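SaTIE-TED (Staphylococcus aureus, PDB 6FX6) forms a thioester domain of a cell-wall-anchored surface protein and, as in related bacterial thioester domains, may serve in adhesion, though its function is not established. Local coordinates at residues N165-T171 against I198-T204; R138-H142 against L229-L233; I203-P209 against L223-L229. All coordinates share one frame; numbering follows the deposited sequence.

In the fold
Contacts 1 and 2 share the mixed four-stranded sheet and have centres about 10 Å apart. Contact 1 joins its edge strand 168-170 to strand 195-201. Contact 2 lays the 138-142 turn on the start of strand 231-238, the neighbour of strand 195-201. Contact 3 lies about 12 Å from contact 1 and 17 Å from contact 2, centre to centre. It pairs the two loops that run between this sheet and strands 210-213 and 220-222 of the large antiparallel sheet. In sequence, contacts 1 and 3 follow one another, and contact 2 spans both. The chain thus leaves the mixed sheet, visits the large one and returns, consistent with the slipknot topology of this domain class.

Contact 1. Residues N165-T171 against I198-T204; sequences NVKGIRT and IHLDRIT
Gly168 and Arg170 face Asp201 and His199 as hydrogen-bonded antiparallel pairs, joining edge strand 168-170 to strand 195-201. The pairing ends in a classic beta bulge. Asp201 O accepts from Lys167 N at 2.8 Å and, weakly, from Gly168 N.

Arg170 carries most of the polar side-chain contact. Its CB lies 4.0 Å from His199 CD2, and CG 3.9 Å from Asp201 OD2. The chain bends at chi2 (133°) and chi3 (66°), which brings the guanidinium back over the imidazole. CD is modelled unusually close to Asp201 OD2, a doubtful contact. NE lies 4.0 Å from His199 CD2, and CZ sits over the ring, 3.7 Å from His199 CG. The guanidinium lies flat on the imidazole, with planes 9° apart, and NH2 is over the ring centre. NH1 reaches out in the guanidinium plane and forms a salt bridge with Asp201 OD1 at 3.0 Å, on the syn side. Asp230 OD2 is hydrogen-bonded to His199 ND1 and probably steadies the ring.

On the opposite face Ile169 CG2 lies 4.0 Å from Leu200 CD2. From the loop before the strand, Val166 CG2 meets Leu200 CB. Beyond the bulge, one water donates to both Asn165 O and Arg202 O.

Contact 2. Residues R138-H142 against L229-L233; sequences RASFH and LDSWL
Ala139 N and Ser231 OG make the straighter of two hydrogen bonds that tie the 138-142 turn to the start of strand 231-238. The bond is 2.9 Å long, with an angle of 176° at the hydrogen. The second bond runs from Trp232 N to His142 ND1 at 3.1 Å. The donor lies at the ring edge, nearly in the imidazole plane. His142 CG is anti to the backbone N (chi1 -175°), which carries the ring across to the strand. A type I beta turn, closed by His142 N on Ala139 O, sets these groups on the loop between helix 121-134 and strand 145-149. A backbone bond of Trp232 with Lys143 then leads toward the parallel pair 145-149 and 231-238.

The aromatic contact uses the same histidine. Its edge points at the face of the Trp232 five-membered ring, in a T-shaped pair with planes at 71°. His142 CE1 comes to 3.5 Å from Trp232 CD1. On the imidazole, Arg138 CD rests over one face.

The apolar contact is Phe141 with Leu233. The methyl Leu233 CD1 presses against the ring at CD1 of Phe141, 3.4 Å away, which is close.

Arg138 brings a charged group against the backbone before the strand. Its guanidinium lies under Leu229 O, which stands about 4.0 Å above its centre. Arg138 NH1 packs on Leu229 CB at 3.8 Å. Arg138 NH2 is bonded to Ala135 O.

Since a backbone N-H points at His142 ND1, this nitrogen must act as acceptor. The histidine is therefore probably neutral here, with its proton on NE2.

Contact 3. Residues I203-P209 against L223-L229; sequences ITIVGTP and LKPFDPL
Ile203 fits between Pro225 and Leu229. Its two branches part to do so. CG2 rests on Pro225 CG at 3.8 Å, while CD1 reaches Leu229 CD1 at 3.7 Å and also passes near Asp227 O and Pro225 CB. The CG1 branch is anti to the carbonyl carbon (chi1 -60°), which sends CD1 toward the leucine.

Val206 is the next bump. Its CG1 lies against the backbone of Pro225 and Phe226, 3.6 Å from Phe226 C. Its CG2 turns to Pro228 and lies 4.0 Å from Pro228 CB. The valine leans into the bend of the 225-228 backbone, with its two methyls astride it. From the other loop, Pro228 CB rests against Ile203 O.

Gly207 has no side chain, and the Lys224 chain passes close beside it. Lys224 is extended beyond CG, and its CD lies 3.6 Å from Thr208 O. Its far end has a weak, long ion pair with Glu43. Pro209 then sits over Lys224 O, with CB at 3.3 Å, and its CG leans on Phe226 CD2 at 3.9 Å.

Two backbone hydrogen bonds join the loops. Gly207 N donates to Pro225 O at 2.8 Å, and Ile203 N donates to Pro228 O. An Asx turn, with Leu229 N bonded to Asp227 OD1, shapes the end of the second loop.

Neither segment is a regular strand. The pair runs side by side between the mixed sheet, with strands 195-201 and 231-238, and the large antiparallel sheet, with strands 210-213 and 220-222. Helix 72-87 lies alongside. Its residues Met80, His83 and Asn76 touch Leu229, Ile205 and Phe226 respectively.

Contact 1. Residues N165-T171 against I198-T204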
loop_
_atom_site.group_PDB
_atom_site.type_symbol
_atom_site.label_atom_id
_atom_site.label_comp_id
_atom_site.label_asym_id
_atom_site.label_seq_id
_atom_site.Cartn_x
_atom_site.Cartn_y
_atom_site.Cartn_z
ATOM N N ASN A 165 -7.648 -5.167 -11.710
ATOM C CA ASN A 165 -6.974 -4.770 -10.454
ATOM C C ASN A 165 -7.909 -4.668 -9.223
ATOM O O ASN A 165 -7.437 -4.407 -8.110
ATOM C CB ASN A 165 -6.282 -3.412 -10.634
ATOM C CG ASN A 165 -5.264 -3.411 -11.762
ATOM O OD1 ASN A 165 -4.211 -4.039 -11.663
ATOM N ND2 ASN A 165 -5.568 -2.683 -12.838
ATOM N N VAL A 166 -9.215 -4.861 -9.418
ATOM C CA VAL A 166 -10.207 -4.713 -8.344
ATOM C C VAL A 166 -10.150 -5.906 -7.381
ATOM O O VAL A 166 -10.300 -7.063 -7.797
ATOM C CB VAL A 166 -11.637 -4.561 -8.919
ATOM C CG1 VAL A 166 -12.690 -4.569 -7.807
ATOM C CG2 VAL A 166 -11.728 -3.284 -9.742
ATOM N N LYS A 167 -9.931 -5.610 -6.102
ATOM C CA LYS A 167 -9.816 -6.638 -5.055
ATOM C C LYS A 167 -11.046 -6.741 -4.165
ATOM O O LYS A 167 -11.165 -7.690 -3.390
ATOM C CB LYS A 167 -8.589 -6.362 -4.182
ATOM C CG LYS A 167 -7.261 -6.320 -4.932
ATOM C CD LYS A 167 -6.922 -7.640 -5.620
ATOM C CE LYS A 167 -5.563 -7.573 -6.297
ATOM N NZ LYS A 167 -5.298 -8.771 -7.139
ATOM N N GLY A 168 -11.960 -5.777 -4.258
ATOM C CA GLY A 168 -13.176 -5.810 -3.452
ATOM C C GLY A 168 -14.231 -4.885 -4.010
ATOM O O GLY A 168 -13.912 -3.918 -4.705
ATOM N N ILE A 169 -15.487 -5.201 -3.698
ATOM C CA ILE A 169 -16.645 -4.454 -4.183
ATOM C C ILE A 169 -17.550 -4.167 -2.990
ATOM O O ILE A 169 -17.931 -5.093 -2.280
ATOM C CB ILE A 169 -17.444 -5.244 -5.257
ATOM C CG1 ILE A 169 -16.523 -5.691 -6.406
ATOM C CG2 ILE A 169 -18.591 -4.398 -5.805
ATOM C CD1 ILE A 169 -17.190 -6.566 -7.453
ATOM N N ARG A 170 -17.878 -2.892 -2.776
ATOM C CA ARG A 170 -18.857 -2.484 -1.764
ATOM C C ARG A 170 -20.118 -1.996 -2.467
ATOM O O ARG A 170 -20.056 -1.201 -3.417
ATOM C CB ARG A 170 -18.312 -1.370 -0.875
ATOM C CG ARG A 170 -17.116 -1.761 -0.023
ATOM C CD ARG A 170 -16.016 -0.709 -0.097
ATOM N NE ARG A 170 -16.400 0.560 0.497
ATOM C CZ ARG A 170 -15.808 1.741 0.284
ATOM N NH1 ARG A 170 -14.776 1.882 -0.550
ATOM N NH2 ARG A 170 -16.278 2.812 0.914
ATOM N N THR A 171 -21.255 -2.485 -1.989
ATOM C CA THR A 171 -22.550 -2.116 -2.519
ATOM C C THR A 171 -23.503 -1.932 -1.352
ATOM O O THR A 171 -23.379 -2.640 -0.342
ATOM C CB THR A 171 -23.113 -3.219 -3.440
ATOM O OG1 THR A 171 -23.200 -4.459 -2.723
ATOM C CG2 THR A 171 -22.225 -3.410 -4.654
ATOM N N ILE A 198 -21.703 2.190 -5.914
ATOM C CA ILE A 198 -20.871 0.994 -5.963
ATOM C C ILE A 198 -19.398 1.416 -5.927
ATOM O O ILE A 198 -18.989 2.283 -6.697
ATOM C CB ILE A 198 -21.161 0.183 -7.249
ATOM C CG1 ILE A 198 -22.613 -0.316 -7.227
ATOM C CG2 ILE A 198 -20.187 -0.980 -7.381
ATOM C CD1 ILE A 198 -23.076 -0.988 -8.502
ATOM N N HIS A 199 -18.617 0.803 -5.039
ATOM C CA HIS A 199 -17.180 1.078 -4.919
ATOM C C HIS A 199 -16.376 -0.129 -5.351
ATOM O O HIS A 199 -16.584 -1.219 -4.827
ATOM C CB HIS A 199 -16.788 1.392 -3.471
ATOM C CG HIS A 199 -17.600 2.474 -2.839
ATOM N ND1 HIS A 199 -17.219 3.798 -2.862
ATOM C CD2 HIS A 199 -18.757 2.425 -2.135
ATOM C CE1 HIS A 199 -18.117 4.521 -2.213
ATOM N NE2 HIS A 199 -19.059 3.712 -1.762
ATOM N N LEU A 200 -15.444 0.080 -6.277
ATOM C CA LEU A 200 -14.552 -0.972 -6.777
ATOM C C LEU A 200 -13.138 -0.737 -6.242
ATOM O O LEU A 200 -12.358 -0.011 -6.851
ATOM C CB LEU A 200 -14.555 -0.973 -8.307
ATOM C CG LEU A 200 -15.932 -0.946 -8.966
ATOM C CD1 LEU A 200 -15.763 -0.992 -10.481
ATOM C CD2 LEU A 200 -16.815 -2.084 -8.472
ATOM N N ASP A 201 -12.821 -1.368 -5.108
ATOM C CA ASP A 201 -11.587 -1.092 -4.365
ATOM C C ASP A 201 -10.369 -1.818 -4.927
ATOM O O ASP A 201 -10.432 -3.012 -5.228
ATOM C CB ASP A 201 -11.725 -1.521 -2.898
ATOM C CG ASP A 201 -12.877 -0.851 -2.189
ATOM O OD1 ASP A 201 -13.197 0.315 -2.499
ATOM O OD2 ASP A 201 -13.457 -1.501 -1.304
ATOM N N ARG A 202 -9.255 -1.102 -5.020
ATOM C CA ARG A 202 -7.959 -1.718 -5.305
ATOM C C ARG A 202 -7.310 -2.325 -4.054
ATOM O O ARG A 202 -6.543 -3.276 -4.165
ATOM C CB ARG A 202 -7.003 -0.702 -5.931
ATOM C CG ARG A 202 -7.362 -0.314 -7.351
ATOM C CD ARG A 202 -6.530 0.869 -7.811
ATOM N NE ARG A 202 -6.761 1.186 -9.218
ATOM C CZ ARG A 202 -6.152 0.610 -10.260
ATOM N NH1 ARG A 202 -5.234 -0.351 -10.101
ATOM N NH2 ARG A 202 -6.467 1.005 -11.494
ATOM N N ILE A 203 -7.606 -1.757 -2.881
ATOM C CA ILE A 203 -7.027 -2.190 -1.607
ATOM C C ILE A 203 -8.142 -2.523 -0.606
ATOM O O ILE A 203 -9.022 -1.704 -0.356
ATOM C CB ILE A 203 -6.102 -1.095 -1.016
ATOM C CG1 ILE A 203 -4.950 -0.794 -1.991
ATOM C CG2 ILE A 203 -5.554 -1.524 0.343
ATOM C CD1 ILE A 203 -4.067 0.378 -1.594
ATOM N N THR A 204 -8.075 -3.715 -0.020
ATOM C CA THR A 204 -9.074 -4.190 0.940
ATOM C C THR A 204 -8.513 -4.485 2.343
ATOM O O THR A 204 -9.194 -5.115 3.152
ATOM C CB THR A 204 -9.749 -5.463 0.402
ATOM O OG1 THR A 204 -8.768 -6.494 0.257
ATOM C CG2 THR A 204 -10.411 -5.184 -0.946
HETATM O O HOH W 1 -5.218 -3.846 -6.652
#

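Contact 2. Residues R138-H142 against L229-L233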
loop_
_atom_site.group_PDB
_atom_site.type_symbol
_atom_site.label_atom_id
_atom_site.label_comp_id
_atom_site.label_asym_id
_atom_site.label_seq_id
_atom_site.Cartn_x
_atom_site.Cartn_y
_atom_site.Cartn_z
ATOM N N ARG A 138 -8.134 5.064 -12.859
ATOM C CA ARG A 138 -9.528 4.868 -12.473
ATOM C C ARG A 138 -10.340 4.427 -13.682
ATOM O O ARG A 138 -9.979 4.714 -14.827
ATOM C CB ARG A 138 -10.102 6.168 -11.896
ATOM C CG ARG A 138 -9.418 6.643 -10.617
ATOM C CD ARG A 138 -9.762 5.745 -9.436
ATOM N NE ARG A 138 -9.105 6.165 -8.194
ATOM C CZ ARG A 138 -7.857 5.853 -7.823
ATOM N NH1 ARG A 138 -7.395 6.300 -6.662
ATOM N NH2 ARG A 138 -7.061 5.111 -8.589
ATOM N N ALA A 139 -11.433 3.714 -13.415
ATOM C CA ALA A 139 -12.362 3.279 -14.460
ATOM C C ALA A 139 -12.917 4.451 -15.268
ATOM O O ALA A 139 -12.957 5.585 -14.786
ATOM C CB ALA A 139 -13.501 2.485 -13.849
ATOM N N SER A 140 -13.338 4.180 -16.501
ATOM C CA SER A 140 -13.880 5.226 -17.384
ATOM C C SER A 140 -15.209 5.798 -16.873
ATOM O O SER A 140 -15.560 6.933 -17.188
ATOM C CB SER A 140 -14.060 4.690 -18.802
ATOM O OG SER A 140 -14.961 3.594 -18.821
ATOM N N PHE A 141 -15.939 5.010 -16.087
ATOM C CA PHE A 141 -17.195 5.464 -15.467
ATOM C C PHE A 141 -17.023 6.036 -14.046
ATOM O O PHE A 141 -18.007 6.257 -13.346
ATOM C CB PHE A 141 -18.263 4.354 -15.514
ATOM C CG PHE A 141 -17.806 3.017 -14.971
ATOM C CD1 PHE A 141 -17.598 2.825 -13.608
ATOM C CD2 PHE A 141 -17.602 1.938 -15.833
ATOM C CE1 PHE A 141 -17.182 1.593 -13.119
ATOM C CE2 PHE A 141 -17.192 0.705 -15.346
ATOM C CZ PHE A 141 -16.982 0.533 -13.986
ATOM N N HIS A 142 -15.781 6.300 -13.640
ATOM C CA HIS A 142 -15.464 6.837 -12.310
ATOM C C HIS A 142 -16.163 8.173 -12.060
ATOM O O HIS A 142 -16.109 9.066 -12.894
ATOM C CB HIS A 142 -13.948 7.006 -12.171
ATOM C CG HIS A 142 -13.499 7.447 -10.815
ATOM N ND1 HIS A 142 -13.918 6.829 -9.660
ATOM C CD2 HIS A 142 -12.640 8.420 -10.432
ATOM C CE1 HIS A 142 -13.344 7.406 -8.619
ATOM N NE2 HIS A 142 -12.566 8.377 -9.061
ATOM N N LEU A 229 -8.639 3.393 -2.755
ATOM C CA LEU A 229 -8.323 3.732 -4.146
ATOM C C LEU A 229 -9.380 3.172 -5.099
ATOM O O LEU A 229 -9.058 2.498 -6.080
ATOM C CB LEU A 229 -6.922 3.232 -4.526
ATOM C CG LEU A 229 -5.770 3.650 -3.612
ATOM C CD1 LEU A 229 -4.483 3.016 -4.102
ATOM C CD2 LEU A 229 -5.618 5.161 -3.533
ATOM N N ASP A 230 -10.641 3.449 -4.777
ATOM C CA ASP A 230 -11.767 2.877 -5.510
ATOM C C ASP A 230 -12.170 3.704 -6.715
ATOM O O ASP A 230 -12.177 4.929 -6.662
ATOM C CB ASP A 230 -12.986 2.653 -4.605
ATOM C CG ASP A 230 -13.533 3.929 -4.006
ATOM O OD1 ASP A 230 -12.739 4.692 -3.424
ATOM O OD2 ASP A 230 -14.760 4.156 -4.075
ATOM N N SER A 231 -12.489 3.017 -7.805
ATOM C CA SER A 231 -13.343 3.583 -8.837
ATOM C C SER A 231 -14.754 3.424 -8.305
ATOM O O SER A 231 -15.071 2.380 -7.739
ATOM C CB SER A 231 -13.182 2.844 -10.162
ATOM O OG SER A 231 -11.864 2.991 -10.646
ATOM N N TRP A 232 -15.587 4.455 -8.450
ATOM C CA TRP A 232 -16.975 4.376 -8.015
ATOM C C TRP A 232 -17.962 4.928 -9.030
ATOM O O TRP A 232 -17.645 5.798 -9.852
ATOM C CB TRP A 232 -17.180 5.033 -6.638
ATOM C CG TRP A 232 -16.869 6.500 -6.547
ATOM C CD1 TRP A 232 -15.707 7.058 -6.101
ATOM C CD2 TRP A 232 -17.742 7.596 -6.862
ATOM N NE1 TRP A 232 -15.790 8.426 -6.135
ATOM C CE2 TRP A 232 -17.025 8.787 -6.600
ATOM C CE3 TRP A 232 -19.051 7.689 -7.352
ATOM C CZ2 TRP A 232 -17.578 10.062 -6.807
ATOM C CZ3 TRP A 232 -19.605 8.964 -7.562
ATOM C CH2 TRP A 232 -18.866 10.130 -7.282
ATOM N N LEU A 233 -19.176 4.406 -8.925
ATOM C CA LEU A 233 -20.262 4.683 -9.845
ATOM C C LEU A 233 -21.543 4.754 -9.036
ATOM O O LEU A 233 -21.822 3.845 -8.236
ATOM C CB LEU A 233 -20.328 3.549 -10.865
ATOM C CG LEU A 233 -21.460 3.471 -11.891
ATOM C CD1 LEU A 233 -20.959 2.821 -13.172
ATOM C CD2 LEU A 233 -22.652 2.700 -11.359
#

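Contact 3. Residues I203-P209 against L223-L229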
loop_
_atom_site.group_PDB
_atom_site.type_symbol
_atom_site.label_atom_id
_atom_site.label_comp_id
_atom_site.label_asym_id
_atom_site.label_seq_id
_atom_site.Cartn_x
_atom_site.Cartn_y
_atom_site.Cartn_z
ATOM N N ILE A 203 -7.606 -1.757 -2.881
ATOM C CA ILE A 203 -7.027 -2.190 -1.607
ATOM C C ILE A 203 -8.142 -2.523 -0.606
ATOM O O ILE A 203 -9.022 -1.704 -0.356
ATOM C CB ILE A 203 -6.102 -1.095 -1.016
ATOM C CG1 ILE A 203 -4.950 -0.794 -1.991
ATOM C CG2 ILE A 203 -5.554 -1.524 0.343
ATOM C CD1 ILE A 203 -4.067 0.378 -1.594
ATOM N N THR A 204 -8.075 -3.715 -0.020
ATOM C CA THR A 204 -9.074 -4.190 0.940
ATOM C C THR A 204 -8.513 -4.485 2.343
ATOM O O THR A 204 -9.194 -5.115 3.152
ATOM C CB THR A 204 -9.749 -5.463 0.402
ATOM O OG1 THR A 204 -8.768 -6.494 0.257
ATOM C CG2 THR A 204 -10.411 -5.184 -0.946
ATOM N N ILE A 205 -7.277 -4.056 2.612
ATOM C CA ILE A 205 -6.677 -4.115 3.959
ATOM C C ILE A 205 -6.305 -2.689 4.362
ATOM O O ILE A 205 -5.147 -2.365 4.629
ATOM C CB ILE A 205 -5.459 -5.080 4.055
ATOM C CG1 ILE A 205 -4.487 -4.897 2.877
ATOM C CG2 ILE A 205 -5.933 -6.529 4.129
ATOM C CD1 ILE A 205 -3.100 -5.435 3.159
ATOM N N VAL A 206 -7.327 -1.845 4.398
ATOM C CA VAL A 206 -7.168 -0.428 4.674
ATOM C C VAL A 206 -7.053 -0.225 6.186
ATOM O O VAL A 206 -7.679 -0.938 6.968
ATOM C CB VAL A 206 -8.349 0.384 4.085
ATOM C CG1 VAL A 206 -8.243 1.866 4.436
ATOM C CG2 VAL A 206 -8.410 0.199 2.572
ATOM N N GLY A 207 -6.243 0.747 6.590
ATOM C CA GLY A 207 -6.132 1.110 7.998
ATOM C C GLY A 207 -5.417 2.427 8.178
ATOM O O GLY A 207 -5.133 3.127 7.209
ATOM N N THR A 208 -5.117 2.755 9.428
ATOM C CA THR A 208 -4.415 3.993 9.750
ATOM C C THR A 208 -2.916 3.695 9.929
ATOM O O THR A 208 -2.546 2.848 10.751
ATOM C CB THR A 208 -5.036 4.730 10.971
ATOM O OG1 THR A 208 -4.454 6.035 11.085
ATOM C CG2 THR A 208 -4.852 3.968 12.297
ATOM N N PRO A 209 -2.047 4.362 9.135
ATOM C CA PRO A 209 -0.621 4.103 9.280
ATOM C C PRO A 209 -0.052 4.704 10.557
ATOM O O PRO A 209 -0.345 5.853 10.880
ATOM C CB PRO A 209 -0.002 4.744 8.030
ATOM C CG PRO A 209 -0.981 5.754 7.569
ATOM C CD PRO A 209 -2.334 5.351 8.075
ATOM N N LEU A 223 3.136 0.891 7.829
ATOM C CA LEU A 223 2.697 1.827 6.800
ATOM C C LEU A 223 1.440 1.308 6.098
ATOM O O LEU A 223 1.469 0.900 4.926
ATOM C CB LEU A 223 3.832 2.067 5.801
ATOM C CG LEU A 223 5.159 2.543 6.404
ATOM C CD1 LEU A 223 6.250 2.549 5.341
ATOM C CD2 LEU A 223 5.009 3.916 7.046
ATOM N N LYS A 224 0.334 1.351 6.834
ATOM C CA LYS A 224 -0.954 0.869 6.344
ATOM C C LYS A 224 -1.545 1.862 5.349
ATOM O O LYS A 224 -1.545 3.065 5.607
ATOM C CB LYS A 224 -1.941 0.681 7.492
ATOM C CG LYS A 224 -1.500 -0.307 8.557
ATOM C CD LYS A 224 -2.636 -0.573 9.525
ATOM C CE LYS A 224 -2.199 -1.475 10.658
ATOM N NZ LYS A 224 -3.344 -1.734 11.569
ATOM N N PRO A 225 -2.055 1.364 4.211
ATOM C CA PRO A 225 -2.735 2.264 3.282
ATOM C C PRO A 225 -4.084 2.699 3.854
ATOM O O PRO A 225 -4.814 1.874 4.400
ATOM C CB PRO A 225 -2.891 1.418 2.012
ATOM C CG PRO A 225 -2.848 0.009 2.473
ATOM C CD PRO A 225 -2.064 -0.036 3.748
ATOM N N PHE A 226 -4.390 3.986 3.741
ATOM C CA PHE A 226 -5.589 4.573 4.368
ATOM C C PHE A 226 -6.695 4.893 3.363
ATOM O O PHE A 226 -7.726 5.439 3.747
ATOM C CB PHE A 226 -5.230 5.823 5.198
ATOM C CG PHE A 226 -4.471 6.874 4.434
ATOM C CD1 PHE A 226 -5.138 7.790 3.626
ATOM C CD2 PHE A 226 -3.080 6.947 4.524
ATOM C CE1 PHE A 226 -4.437 8.757 2.919
ATOM C CE2 PHE A 226 -2.372 7.915 3.821
ATOM C CZ PHE A 226 -3.053 8.823 3.018
ATOM N N ASP A 227 -6.482 4.539 2.096
ATOM C CA ASP A 227 -7.414 4.835 1.015
ATOM C C ASP A 227 -7.614 3.544 0.219
ATOM O O ASP A 227 -6.631 2.950 -0.225
ATOM C CB ASP A 227 -6.810 5.922 0.119
ATOM C CG ASP A 227 -7.831 6.568 -0.822
ATOM O OD1 ASP A 227 -8.859 5.941 -1.168
ATOM O OD2 ASP A 227 -7.581 7.723 -1.232
ATOM N N PRO A 228 -8.873 3.100 0.029
ATOM C CA PRO A 228 -9.069 1.921 -0.825
ATOM C C PRO A 228 -8.816 2.143 -2.329
ATOM O O PRO A 228 -8.798 1.170 -3.082
ATOM C CB PRO A 228 -10.530 1.530 -0.567
ATOM C CG PRO A 228 -11.184 2.765 -0.072
ATOM C CD PRO A 228 -10.133 3.549 0.649
ATOM N N LEU A 229 -8.639 3.393 -2.755
ATOM C CA LEU A 229 -8.323 3.732 -4.146
ATOM C C LEU A 229 -9.380 3.172 -5.099
ATOM O O LEU A 229 -9.058 2.498 -6.080
ATOM C CB LEU A 229 -6.922 3.232 -4.526
ATOM C CG LEU A 229 -5.770 3.650 -3.612
ATOM C CD1 LEU A 229 -4.483 3.016 -4.102
ATOM C CD2 LEU A 229 -5.618 5.161 -3.533
#